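Local coordinates for protein TSSL1 (Pseudomonas aeruginosa, PDB 4B62) that probably fixes the type VI secretion system to the cell wall, this chain being its OmpA-like peptidoglycan-binding module, at residues A26-V31 and G44-A49; L91-P94 and K98-Q101; A133-A138 and A142-V147. All coordinates share one frame; numbering follows the deposited sequence. Where two conformers were deposited one is given.

Contact 1 (A26-V31 and G44-A49); sequences AQRVAV and GDELFA
Arg28 takes hold of Glu46 side-on, with NE and NH2 both directed at a single carboxylate oxygen. NE lies 3.0 Å from Glu46 OE1, with an N-H...O angle of 150°, and NH2 makes a longer, more bent bond of 3.2 Å to the same OE1. The planes of guanidinium and carboxylate stand 63° apart, which rules out a flat two-oxygen pairing: NH2 reaches the anti lone pair of OE1, whereas NE meets that oxygen from above the carboxylate plane. In this conformer a turn at chi3 of Arg28 (69°) brings the guanidinium to Glu46; a second was modelled, so the grip may not be permanent. The other oxygen, OE2, is satisfied through a water that donates to it and to the backbone carbonyl of Gln27, at 2.7 Å from both Glu46 OE2 and Gln27 O. Gly44 O accepts from the backbone nitrogens of Leu47 and Phe48, closing the turn. Gln27, with positive phi, closes helix 21-25 in a Schellman motif, and the contact is a surface salt bridge between this helix end and the 3-10 turn that follows strand 37-43 in the OmpA-like domain.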
# COMPACT_ATOMS: atom_id res chain seq x y z
N ALA A 26 14.62 -7.48 -2.34
CA ALA A 26 14.97 -6.72 -1.13
C ALA A 26 13.92 -6.83 -0.02
O ALA A 26 14.13 -6.34 1.09
CB ALA A 26 15.15 -5.26 -1.49
N GLN A 27 12.79 -7.47 -0.33
CA GLN A 27 11.67 -7.67 0.60
C GLN A 27 11.00 -6.34 1.00
O GLN A 27 10.40 -6.24 2.08
CB GLN A 27 12.07 -8.54 1.80
CG GLN A 27 12.43 -9.96 1.39
CD GLN A 27 12.57 -10.90 2.58
OE1 GLN A 27 13.45 -10.71 3.41
NE2 GLN A 27 11.71 -11.91 2.66
N ARG A 28 11.10 -5.34 0.12
CA ARG A 28 10.38 -4.07 0.28
C ARG A 28 8.90 -4.21 -0.08
O ARG A 28 8.07 -3.45 0.43
CB ARG A 28 11.00 -2.97 -0.58
CG ARG A 28 12.43 -2.61 -0.22
CD ARG A 28 12.76 -1.16 -0.56
NE ARG A 28 12.03 -0.25 0.32
CZ ARG A 28 12.01 1.07 0.23
NH1 ARG A 28 12.69 1.74 -0.74
NH2 ARG A 28 11.27 1.73 1.12
N VAL A 29 8.58 -5.12 -0.99
CA VAL A 29 7.20 -5.43 -1.34
C VAL A 29 7.06 -6.92 -1.52
O VAL A 29 8.05 -7.64 -1.69
CB VAL A 29 6.73 -4.73 -2.65
CG1 VAL A 29 7.06 -3.25 -2.63
CG2 VAL A 29 7.32 -5.40 -3.89
N ALA A 30 5.80 -7.37 -1.49
CA ALA A 30 5.45 -8.71 -1.96
C ALA A 30 4.34 -8.57 -2.98
O ALA A 30 3.49 -7.69 -2.87
CB ALA A 30 5.03 -9.59 -0.79
N VAL A 31 4.36 -9.43 -3.99
CA VAL A 31 3.42 -9.32 -5.10
C VAL A 31 2.75 -10.67 -5.33
O VAL A 31 3.43 -11.68 -5.49
CB VAL A 31 4.10 -8.86 -6.40
CG1 VAL A 31 3.10 -8.74 -7.54
CG2 VAL A 31 4.81 -7.53 -6.18
N GLY A 44 3.80 -0.62 6.07
CA GLY A 44 3.82 0.83 6.32
C GLY A 44 5.22 1.36 6.57
O GLY A 44 5.53 2.48 6.18
N ASP A 45 6.07 0.54 7.21
CA ASP A 45 7.43 0.96 7.53
C ASP A 45 8.26 1.27 6.28
O ASP A 45 9.28 1.96 6.38
CB ASP A 45 8.19 -0.11 8.33
CG ASP A 45 7.44 -0.59 9.57
OD1 ASP A 45 6.84 0.24 10.29
OD2 ASP A 45 7.47 -1.81 9.82
N GLU A 46 7.87 0.74 5.12
CA GLU A 46 8.59 1.01 3.87
C GLU A 46 8.24 2.35 3.24
O GLU A 46 8.91 2.74 2.28
CB GLU A 46 8.34 -0.11 2.84
CG GLU A 46 8.75 -1.50 3.30
CD GLU A 46 10.23 -1.65 3.58
OE1 GLU A 46 11.03 -0.81 3.11
OE2 GLU A 46 10.58 -2.64 4.26
N LEU A 47 7.21 3.02 3.75
CA LEU A 47 6.67 4.25 3.16
C LEU A 47 6.59 5.44 4.09
O LEU A 47 6.87 6.56 3.68
CB LEU A 47 5.27 3.97 2.60
CG LEU A 47 5.25 3.03 1.40
CD1 LEU A 47 3.80 2.64 1.12
CD2 LEU A 47 5.90 3.62 0.15
N PHE A 48 6.16 5.19 5.33
CA PHE A 48 5.73 6.23 6.25
C PHE A 48 6.57 6.19 7.53
O PHE A 48 6.93 5.12 8.01
CB PHE A 48 4.27 6.00 6.71
CG PHE A 48 3.29 5.71 5.59
CD1 PHE A 48 2.84 6.70 4.75
CD2 PHE A 48 2.81 4.41 5.41
CE1 PHE A 48 1.95 6.42 3.74
CE2 PHE A 48 1.92 4.13 4.40
CZ PHE A 48 1.49 5.14 3.57
N ALA A 49 6.80 7.36 8.12
CA ALA A 49 7.31 7.40 9.49
C ALA A 49 6.23 6.85 10.42
O ALA A 49 5.03 6.81 10.08
CB ALA A 49 7.69 8.81 9.90
O HOH W 1 9.06 -4.85 4.03

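Contact 2 (L91-P94 and K98-Q101). With PO4 (phosphate ion), chain C.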
# COMPACT_ATOMS: atom_id res chain seq x y z
N LEU A 91 -2.86 14.10 17.10
CA LEU A 91 -3.83 15.10 16.71
C LEU A 91 -4.37 14.88 15.30
O LEU A 91 -5.57 15.08 15.05
CB LEU A 91 -3.25 16.50 16.79
CG LEU A 91 -2.80 17.01 18.16
CD1 LEU A 91 -2.03 18.31 18.00
CD2 LEU A 91 -3.99 17.22 19.09
N ARG A 92 -3.50 14.49 14.38
CA ARG A 92 -3.88 14.34 12.98
C ARG A 92 -4.59 13.01 12.76
O ARG A 92 -5.49 12.92 11.93
CB ARG A 92 -2.65 14.45 12.07
CG ARG A 92 -2.98 14.76 10.62
CD ARG A 92 -1.73 15.03 9.79
NE ARG A 92 -0.87 16.08 10.34
CZ ARG A 92 -1.06 17.39 10.19
NH1 ARG A 92 -2.12 17.85 9.53
NH2 ARG A 92 -0.20 18.25 10.73
N TYR A 93 -4.18 11.98 13.51
CA TYR A 93 -4.72 10.62 13.34
C TYR A 93 -5.13 10.08 14.70
O TYR A 93 -4.36 9.39 15.36
CB TYR A 93 -3.72 9.69 12.65
CG TYR A 93 -3.12 10.33 11.43
CD1 TYR A 93 -3.88 10.52 10.28
CD2 TYR A 93 -1.81 10.77 11.43
CE1 TYR A 93 -3.33 11.13 9.16
CE2 TYR A 93 -1.25 11.38 10.32
CZ TYR A 93 -2.01 11.55 9.19
OH TYR A 93 -1.45 12.17 8.07
N PRO A 94 -6.37 10.40 15.12
CA PRO A 94 -6.78 10.04 16.48
C PRO A 94 -7.09 8.56 16.73
O PRO A 94 -7.37 8.18 17.87
CB PRO A 94 -8.02 10.90 16.71
CG PRO A 94 -8.52 11.24 15.35
CD PRO A 94 -7.30 11.33 14.48
N LYS A 98 -8.27 5.93 11.42
CA LYS A 98 -8.01 7.12 10.64
C LYS A 98 -6.64 7.06 10.00
O LYS A 98 -6.48 7.44 8.84
CB LYS A 98 -8.16 8.38 11.48
CG LYS A 98 -8.09 9.65 10.64
CD LYS A 98 -9.31 9.80 9.73
CE LYS A 98 -9.13 10.84 8.63
NZ LYS A 98 -9.11 12.21 9.20
N LEU A 99 -5.64 6.56 10.73
CA LEU A 99 -4.32 6.40 10.14
C LEU A 99 -4.36 5.46 8.93
O LEU A 99 -3.73 5.74 7.89
CB LEU A 99 -3.32 5.91 11.18
CG LEU A 99 -1.87 5.82 10.70
CD1 LEU A 99 -1.31 7.18 10.29
CD2 LEU A 99 -1.02 5.13 11.77
N SER A 100 -5.10 4.35 9.05
CA SER A 100 -5.16 3.37 7.97
C SER A 100 -5.83 3.98 6.73
O SER A 100 -5.41 3.73 5.60
CB SER A 100 -5.88 2.10 8.44
OG SER A 100 -7.30 2.23 8.53
N GLN A 101 -6.87 4.79 6.95
CA GLN A 101 -7.54 5.46 5.84
C GLN A 101 -6.63 6.47 5.17
O GLN A 101 -6.54 6.56 3.94
CB GLN A 101 -8.84 6.12 6.31
CG GLN A 101 -9.55 6.91 5.23
CD GLN A 101 -10.83 7.55 5.70
OE1 GLN A 101 -10.82 8.64 6.24
NE2 GLN A 101 -11.95 6.88 5.45
P PO4 C . 1.88 13.44 8.60
O1 PO4 C . 3.34 13.18 8.33
O2 PO4 C . 1.68 13.59 10.08
O3 PO4 C . 1.44 14.73 7.94
O4 PO4 C . 1.00 12.34 8.10
O HOH W 2 -6.38 12.26 9.29
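Lys98 NZ and Arg92 O are joined by a water that accepts from the lysine at 2.7 Å from NZ and donates to the carbonyl at 2.9 Å from Arg92 O.

The ring of Tyr93 carries the apolar part of the contact. Leu99 reaches over one face with a single methyl, CD1, 4.0 Å from the Tyr93 ring centroid and 20° off the ring normal, a CH-pi contact displaced toward the rim. A chi1 of -175° sets Leu99 CG opposite its own N, and chi2 (63°) leaves CD1 over the ring; the two side chains cross at about a right angle. On the opposite face lies Arg92 CG, 3.6 Å above the plane.

The Tyr93 hydroxyl donates to a phosphate ion, with a very short 2.5 Å from Tyr93 OH to phosphate O4, which lies at the ring edge in its plane. Ser52 OG and Ala53 N also bind this probably adventitious ion. The Arg92 guanidinium stands obliquely to it, NE being 3.6 Å from phosphate O2, so its charge probably adds attraction without a direct bond.

Ser95, just before helix 96-115, accepts from Lys98 N through OG, as an N-cap does. Leu99 and Ser100 begin the Leu-Ser-x-x-Arg-Ala sequence common in OmpA-like domains, so the contact packs the preceding loop onto the first turns of that motif's helix.

Contact 3 (A133-A138 and A142-V147)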
# COMPACT_ATOMS: atom_id res chain seq x y z
N ALA A 133 -1.07 -11.25 10.08
CA ALA A 133 -0.12 -11.73 11.06
C ALA A 133 -0.69 -11.54 12.44
O ALA A 133 -1.68 -10.84 12.65
CB ALA A 133 1.17 -10.91 10.93
N THR A 134 -0.05 -12.16 13.42
CA THR A 134 -0.36 -11.83 14.82
C THR A 134 -0.01 -10.38 15.16
O THR A 134 0.95 -9.83 14.63
CB THR A 134 0.38 -12.77 15.80
OG1 THR A 134 -0.03 -12.49 17.14
CG2 THR A 134 1.90 -12.65 15.68
N ASN A 135 -0.81 -9.80 16.05
CA ASN A 135 -0.46 -8.54 16.69
C ASN A 135 0.28 -8.74 18.02
O ASN A 135 0.57 -7.76 18.72
CB ASN A 135 -1.70 -7.66 16.89
CG ASN A 135 -2.17 -7.02 15.60
OD1 ASN A 135 -1.40 -6.34 14.94
ND2 ASN A 135 -3.43 -7.24 15.24
N ALA A 136 0.59 -9.99 18.36
CA ALA A 136 1.20 -10.30 19.64
C ALA A 136 2.72 -10.22 19.65
O ALA A 136 3.34 -10.55 20.65
CB ALA A 136 0.75 -11.68 20.11
N SER A 137 3.31 -9.80 18.54
CA SER A 137 4.75 -9.51 18.49
C SER A 137 4.98 -8.23 17.72
O SER A 137 4.17 -7.86 16.88
CB SER A 137 5.49 -10.64 17.75
OG SER A 137 5.04 -10.78 16.40
N ALA A 138 6.12 -7.59 17.95
CA ALA A 138 6.42 -6.37 17.22
C ALA A 138 6.54 -6.65 15.73
O ALA A 138 6.04 -5.87 14.90
CB ALA A 138 7.69 -5.72 17.75
N ALA A 142 4.20 -5.08 12.66
CA ALA A 142 4.81 -4.40 11.53
C ALA A 142 4.34 -4.97 10.20
O ALA A 142 4.26 -4.25 9.22
CB ALA A 142 6.32 -4.43 11.63
N ARG A 143 4.03 -6.27 10.15
CA ARG A 143 3.45 -6.87 8.94
C ARG A 143 1.98 -6.45 8.74
O ARG A 143 1.52 -6.30 7.60
CB ARG A 143 3.56 -8.40 8.97
CG ARG A 143 4.98 -8.86 8.73
CD ARG A 143 5.14 -10.34 8.52
NE ARG A 143 5.15 -11.05 9.78
CZ ARG A 143 4.39 -12.10 10.07
NH1 ARG A 143 3.54 -12.60 9.18
NH2 ARG A 143 4.48 -12.67 11.28
N ASN A 144 1.25 -6.24 9.84
CA ASN A 144 -0.17 -5.84 9.72
C ASN A 144 -0.34 -4.40 9.26
O ASN A 144 -1.26 -4.11 8.49
CB ASN A 144 -0.92 -6.06 11.02
CG ASN A 144 -1.23 -7.53 11.26
OD1 ASN A 144 -1.34 -8.29 10.32
ND2 ASN A 144 -1.34 -7.93 12.53
N ARG A 145 0.54 -3.52 9.73
CA ARG A 145 0.55 -2.12 9.28
C ARG A 145 1.06 -2.11 7.84
O ARG A 145 2.24 -2.36 7.59
CB ARG A 145 1.46 -1.24 10.15
CG ARG A 145 1.12 -1.19 11.62
CD ARG A 145 1.89 -0.12 12.36
NE ARG A 145 3.34 -0.24 12.23
CZ ARG A 145 4.12 -0.96 13.03
NH1 ARG A 145 3.62 -1.66 14.03
NH2 ARG A 145 5.43 -0.98 12.80
N ARG A 146 0.17 -1.86 6.89
CA ARG A 146 0.50 -2.07 5.49
C ARG A 146 -0.53 -1.42 4.60
O ARG A 146 -1.64 -1.09 5.04
CB ARG A 146 0.54 -3.58 5.18
CG ARG A 146 -0.84 -4.22 5.09
CD ARG A 146 -0.78 -5.72 5.20
NE ARG A 146 -2.07 -6.34 4.91
CZ ARG A 146 -3.06 -6.52 5.77
NH1 ARG A 146 -2.97 -6.18 7.06
NH2 ARG A 146 -4.18 -7.09 5.32
N VAL A 147 -0.16 -1.27 3.33
CA VAL A 147 -1.14 -1.05 2.28
C VAL A 147 -1.10 -2.25 1.33
O VAL A 147 -0.05 -2.88 1.14
CB VAL A 147 -0.92 0.27 1.49
CG1 VAL A 147 -1.11 1.46 2.41
CG2 VAL A 147 0.43 0.33 0.81
O HOH W 3 2.03 -14.09 12.38
O HOH W 4 5.80 -3.18 15.34
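The loop 133-137, leading into helix 138-144, folds back beside the helix's C-terminal end, bringing the CA atoms of Ala133 and Asn144 to 6.0 Å, while the helical bond from Ala142 N to Ala138 O joins the segments at their other end. Asn144 carries most of the side-chain contact. Its ND2 donates twice, to Ala133 O and to Asn135 OD1, both at 2.9 Å and both with N-H...O angles of 164°. The two acceptors lie close to the amide plane of Asn144, but ND2 sits well above the carbonyl plane of each. The Asn144 and Asn135 amides are turned 65° against each other. Asn144 OD1 accepts from Ala133 N at 3.0 Å, a more bent bond, and from Val132 N as well. Two bonds on each polar atom therefore hold the buried Asn144 amide and fix which end is oxygen and which nitrogen.

Alongside, the methyl of Ala133 rests over one face of the Arg143 guanidinium, with CB 3.4 Å from NH1. The bend at chi3 (-81°) turns that face to the methyl. Arg143 NH2 makes a salt bridge with Glu139, and a water connects it with Thr134 N. In the loop, Thr134 OG1 accepts from Ala136 N at 2.9 Å, forming an ST turn, and Ser137 N-caps the helix through Gly140 N. Another water spans from Ala138 O to Arg145 NH1, which is also salt-bridged to Asp84. Asn144 to Val147 probably belong to the Asn-Arg-Arg-Val-Glu signature of OmpA-like domains. Beyond Arg145 the chain enters strand 146-152, which runs between strands 37-43 and 77-82: Val147 bonds through its backbone to Ile42, and Arg146 to His82, so the loop and short helix lie at the entry to a central strand of the sheet.

Overall arrangement
Contacts 1 and 3 adjoin, their centres 13 Å apart. Gly44 N lies 2.8 Å from Arg145 O, a probable hydrogen bond, and the salt bridge from Asp45 OD1 to Arg145 NH2 measures 3.1 Å. Leu47 also packs on Val147, so the turn leaving strand 37-43 meets the chain entering strand 146-152, its neighbour in the sheet. Contact 2 stands apart: its centre is about 20 Å from that of contact 1 and about 17 Å from that of contact 3, with nearest atoms about 6 Å away in each case. The phosphate belongs to contact 2, although Ser52 and Ala53, which also bind it, closely follow segment 44-49 of contact 1 in the chain.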